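Local coordinates for protein dinoflagellate luciferase (Lingulodinium polyedrum, PDB 1VPR) that catalyses the oxygen-dependent oxidation of dinoflagellate luciferin, an open tetrapyrrole, to emit blue light, here represented by its third luciferase domain, at residues Gly148-Gly153 and Val253-Tyr258; Tyr258-Phe263 and Ile275-Phe280. All coordinates share one frame; numbering follows the deposited sequence.

Contact 1: residues Gly148-Gly153 and Val253-Tyr258; sequences GLPEPG and VLPEEY
From L149 to P152 the chain passes V253 in an extended, polyproline-II-like course, coming closest in backbone terms where the CA of P152 lies 6.0 Å from the CA of V253. No hydrogen bond crosses between the segments, and the 226 Å² they bury together is mostly apolar. V253, the last residue of strand 247-253, contributes the largest single share. Its CG1 stands anti to the backbone N (chi1 -178°), and its two methyls have different chief neighbours, with P150 O near both. CG2 meets L149 tip to tip, 3.9 Å from L149 CD2, whereas CG1 lies chiefly against the backbone of the passing loop, 3.7 Å from P150 O and 4.1 Å from P152 CA. A compact beta-branched residue suits this place, because it offers one methyl chiefly to a leucine and the other to main chain without a long side chain to accommodate. Just beyond V253, the rings of P150 and P255 cross obliquely, with P150 CG 3.9 Å from P255 CB. Proline fits well at both positions: each ring presents carbon to the other and restricts the backbone torsion of its own loop. The loop carrying L149 also leans on strand 259-266, where L149 touches I261 and F263, while Y339 packs against L149, P152 and V253. The Y339 hydroxyl is hydrogen-bonded to P150 O, the same oxygen that lies beside V253 CG1. That polar atom therefore has a partner although its valine neighbour can give it none. Valine methyls and proline and leucine carbons thus meet each other and two backbone oxygens, and without a direct hydrogen bond the loop is held by shape and apolar packing against the end of strand 247-253, within the calycin sheet.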
# COMPACT_ATOMS: atom_id res chain seq x y z
N GLY A 148 0.31 -18.95 10.44
CA GLY A 148 1.71 -18.54 10.46
C GLY A 148 1.94 -17.06 10.72
O GLY A 148 3.09 -16.61 10.80
N LEU A 149 0.88 -16.28 10.85
CA LEU A 149 1.07 -14.86 11.13
C LEU A 149 1.45 -14.71 12.60
O LEU A 149 0.77 -15.23 13.47
CB LEU A 149 -0.21 -14.06 10.85
CG LEU A 149 -0.10 -12.54 11.08
CD1 LEU A 149 0.79 -11.93 10.01
CD2 LEU A 149 -1.50 -11.91 11.06
N PRO A 150 2.55 -14.00 12.89
CA PRO A 150 2.92 -13.84 14.29
C PRO A 150 1.87 -13.01 15.02
O PRO A 150 1.19 -12.19 14.41
CB PRO A 150 4.27 -13.13 14.23
CG PRO A 150 4.20 -12.37 12.90
CD PRO A 150 3.56 -13.39 12.00
N GLU A 151 1.74 -13.25 16.33
CA GLU A 151 0.78 -12.51 17.14
C GLU A 151 1.41 -11.18 17.49
O GLU A 151 2.64 -11.03 17.44
CB GLU A 151 0.42 -13.30 18.40
CG GLU A 151 -0.30 -14.59 18.04
CD GLU A 151 -0.69 -15.43 19.25
OE1 GLU A 151 -0.14 -15.19 20.34
OE2 GLU A 151 -1.54 -16.33 19.09
N PRO A 152 0.59 -10.18 17.83
CA PRO A 152 1.16 -8.87 18.17
C PRO A 152 1.61 -8.78 19.63
O PRO A 152 1.32 -9.67 20.43
CB PRO A 152 0.01 -7.92 17.86
CG PRO A 152 -1.19 -8.73 18.30
CD PRO A 152 -0.88 -10.14 17.80
N GLY A 153 2.31 -7.71 19.97
CA GLY A 153 2.76 -7.52 21.34
C GLY A 153 4.09 -6.79 21.36
O GLY A 153 4.31 -5.92 22.19
N VAL A 253 1.63 -6.47 11.19
CA VAL A 253 2.04 -6.85 12.54
C VAL A 253 3.51 -6.43 12.60
O VAL A 253 4.24 -6.54 11.61
CB VAL A 253 1.93 -8.38 12.77
CG1 VAL A 253 2.32 -8.70 14.25
CG2 VAL A 253 0.46 -8.84 12.49
N LEU A 254 3.95 -5.93 13.74
CA LEU A 254 5.33 -5.49 13.92
C LEU A 254 5.88 -6.37 15.06
O LEU A 254 6.03 -5.94 16.20
CB LEU A 254 5.35 -4.00 14.32
CG LEU A 254 5.20 -2.91 13.23
CD1 LEU A 254 4.11 -3.25 12.23
CD2 LEU A 254 4.89 -1.59 13.92
N PRO A 255 6.24 -7.62 14.75
CA PRO A 255 6.75 -8.60 15.71
C PRO A 255 8.23 -8.52 16.02
O PRO A 255 8.70 -9.18 16.95
CB PRO A 255 6.43 -9.91 15.01
CG PRO A 255 6.89 -9.55 13.58
CD PRO A 255 6.26 -8.19 13.38
N GLU A 256 8.95 -7.71 15.25
CA GLU A 256 10.40 -7.62 15.38
C GLU A 256 10.82 -6.18 15.26
O GLU A 256 10.03 -5.34 14.85
CB GLU A 256 11.05 -8.39 14.25
CG GLU A 256 10.78 -9.87 14.27
CD GLU A 256 11.12 -10.52 12.94
OE1 GLU A 256 12.02 -10.02 12.23
OE2 GLU A 256 10.48 -11.53 12.60
N GLU A 257 12.08 -5.89 15.57
CA GLU A 257 12.50 -4.51 15.48
C GLU A 257 12.58 -3.96 14.06
O GLU A 257 12.22 -2.80 13.82
CB GLU A 257 13.86 -4.31 16.16
CG GLU A 257 14.32 -2.87 16.15
CD GLU A 257 13.55 -1.99 17.13
OE1 GLU A 257 13.71 -0.76 17.04
OE2 GLU A 257 12.81 -2.53 18.00
N TYR A 258 13.04 -4.77 13.12
CA TYR A 258 13.23 -4.29 11.76
C TYR A 258 12.41 -4.91 10.66
O TYR A 258 12.72 -4.75 9.49
CB TYR A 258 14.71 -4.42 11.39
CG TYR A 258 15.62 -3.66 12.32
CD1 TYR A 258 16.30 -4.31 13.36
CD2 TYR A 258 15.79 -2.28 12.20
CE1 TYR A 258 17.12 -3.60 14.25
CE2 TYR A 258 16.61 -1.56 13.09
CZ TYR A 258 17.27 -2.23 14.12
OH TYR A 258 18.08 -1.54 14.99

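Contact 2: residues Tyr258-Phe263 and Ile275-Phe280; sequences YRKIGF and IERRAF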
# COMPACT_ATOMS: atom_id res chain seq x y z
N TYR A 258 13.04 -4.77 13.12
CA TYR A 258 13.23 -4.29 11.76
C TYR A 258 12.41 -4.91 10.66
O TYR A 258 12.72 -4.75 9.49
CB TYR A 258 14.71 -4.42 11.39
CG TYR A 258 15.62 -3.66 12.32
CD1 TYR A 258 16.30 -4.31 13.36
CD2 TYR A 258 15.79 -2.28 12.20
CE1 TYR A 258 17.12 -3.60 14.25
CE2 TYR A 258 16.61 -1.56 13.09
CZ TYR A 258 17.27 -2.23 14.12
OH TYR A 258 18.08 -1.54 14.99
N ARG A 259 11.35 -5.63 11.03
CA ARG A 259 10.51 -6.25 10.02
C ARG A 259 9.03 -6.22 10.34
O ARG A 259 8.62 -6.42 11.48
CB ARG A 259 10.93 -7.74 9.81
CG ARG A 259 10.06 -8.43 8.76
CD ARG A 259 10.60 -9.79 8.30
NE ARG A 259 10.71 -10.72 9.40
CZ ARG A 259 10.72 -12.04 9.24
NH1 ARG A 259 10.62 -12.56 8.02
NH2 ARG A 259 10.86 -12.84 10.30
N LYS A 260 8.22 -5.95 9.33
CA LYS A 260 6.77 -5.98 9.51
C LYS A 260 6.29 -7.17 8.70
O LYS A 260 6.84 -7.47 7.63
CB LYS A 260 6.08 -4.74 8.93
CG LYS A 260 6.40 -3.43 9.61
CD LYS A 260 5.43 -2.37 9.06
CE LYS A 260 5.60 -2.20 7.53
NZ LYS A 260 4.70 -1.15 7.02
N ILE A 261 5.28 -7.85 9.20
CA ILE A 261 4.69 -9.01 8.50
C ILE A 261 3.18 -8.80 8.49
O ILE A 261 2.57 -8.49 9.51
CB ILE A 261 5.01 -10.34 9.21
CG1 ILE A 261 6.53 -10.55 9.24
CG2 ILE A 261 4.34 -11.51 8.45
CD1 ILE A 261 6.96 -11.79 10.00
N GLY A 262 2.57 -8.98 7.33
CA GLY A 262 1.13 -8.74 7.25
C GLY A 262 0.47 -9.46 6.10
O GLY A 262 1.06 -10.35 5.47
N PHE A 263 -0.75 -9.08 5.81
CA PHE A 263 -1.47 -9.71 4.72
C PHE A 263 -2.57 -8.76 4.33
O PHE A 263 -2.95 -7.89 5.14
CB PHE A 263 -2.11 -11.03 5.19
CG PHE A 263 -3.12 -10.85 6.26
CD1 PHE A 263 -2.73 -10.71 7.59
CD2 PHE A 263 -4.47 -10.77 5.94
CE1 PHE A 263 -3.67 -10.50 8.59
CE2 PHE A 263 -5.43 -10.55 6.93
CZ PHE A 263 -5.04 -10.42 8.24
N ILE A 275 2.56 -10.59 3.01
CA ILE A 275 3.63 -9.64 2.75
C ILE A 275 4.52 -9.31 3.93
O ILE A 275 4.13 -9.49 5.09
CB ILE A 275 2.95 -8.33 2.23
CG1 ILE A 275 3.96 -7.22 1.93
CG2 ILE A 275 1.93 -7.82 3.29
CD1 ILE A 275 3.26 -5.97 1.38
N GLU A 276 5.75 -8.89 3.63
CA GLU A 276 6.66 -8.44 4.68
C GLU A 276 7.41 -7.22 4.17
O GLU A 276 7.56 -7.02 2.94
CB GLU A 276 7.70 -9.51 5.08
CG GLU A 276 8.71 -9.93 4.01
CD GLU A 276 9.98 -10.46 4.64
OE1 GLU A 276 9.89 -11.52 5.30
OE2 GLU A 276 11.06 -9.82 4.50
N ARG A 277 7.85 -6.38 5.11
CA ARG A 277 8.70 -5.23 4.80
C ARG A 277 9.79 -5.32 5.83
O ARG A 277 9.49 -5.44 7.02
CB ARG A 277 8.00 -3.88 4.95
CG ARG A 277 7.09 -3.50 3.76
CD ARG A 277 6.20 -2.30 4.10
NE ARG A 277 5.51 -1.83 2.90
CZ ARG A 277 4.54 -0.91 2.91
NH1 ARG A 277 4.16 -0.37 4.06
NH2 ARG A 277 3.95 -0.55 1.77
N ARG A 278 11.05 -5.26 5.40
CA ARG A 278 12.17 -5.29 6.33
C ARG A 278 13.17 -4.22 5.95
O ARG A 278 13.40 -3.94 4.76
CB ARG A 278 12.86 -6.67 6.33
CG ARG A 278 13.62 -7.06 5.08
CD ARG A 278 14.41 -8.37 5.30
NE ARG A 278 13.53 -9.54 5.40
CZ ARG A 278 13.96 -10.79 5.59
NH1 ARG A 278 13.09 -11.78 5.66
NH2 ARG A 278 15.26 -11.05 5.73
N ALA A 279 13.76 -3.60 6.98
CA ALA A 279 14.76 -2.55 6.78
C ALA A 279 16.12 -3.12 7.18
O ALA A 279 16.23 -3.79 8.20
CB ALA A 279 14.44 -1.34 7.65
N PHE A 280 17.15 -2.84 6.40
CA PHE A 280 18.50 -3.35 6.71
C PHE A 280 19.53 -2.47 6.01
O PHE A 280 19.24 -1.80 5.02
CB PHE A 280 18.63 -4.81 6.24
CG PHE A 280 18.23 -5.03 4.82
CD1 PHE A 280 19.16 -4.84 3.79
CD2 PHE A 280 16.91 -5.34 4.49
CE1 PHE A 280 18.77 -4.96 2.45
CE2 PHE A 280 16.52 -5.46 3.17
CZ PHE A 280 17.45 -5.27 2.14
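R259 and E276 meet because the arginine CG stands anti to its backbone N (chi1 180°), with a bend at chi3, while E276 CG takes the position between its own N and carbonyl carbon (chi1 65°). In this salt bridge R259 NH1 reaches E276 OE1 at 3.0 Å on the syn side, tilted about 31° out of the carboxylate plane, the oxygen almost in the guanidinium plane. From the same strand as E276, R278 NE binds the syn lone pair of E276 OE2 at 2.6 Å. One carboxylate holds two arginines whose NH1 atoms are just 3.5 Å apart, while I261 CD1 covers the centre of one R259 guanidinium face. E256 takes R259 NH2. An alanine in place of E276 would probably leave R278 NE and R259 NH1 without the carboxylate they share, and the two like charges with less to offset them. On the other face, K260 makes a cation-pi contact with W252 and R277 NE binds Q290. Paired antiparallel bonds, such as K260 N to R277 O at 2.7 Å, join the hairpin strands, which lie between strands 247-253 and 285-294, with helix 107-111 packed over R259 and I261 and its C107 N bonded to E276 OE1.

Overall arrangement
Contacts 1 and 2 follow one another along the chain, share Y258, and have centres about 9 Å apart. Strand 259-266 connects them: I261 O probably accepts a hydrogen bond from V253 N at 2.8 Å, so segment 253-258 starts on the strand next to the hairpin of contact 2. L149 CD2 reaches F263 CE1 at 3.6 Å, and L254 CD1 packs on K260 CG at 3.5 Å. Together they tie a loop, apolar in its contact, to a strongly charged hairpin in the beta barrel of the calycin-type catalytic domain.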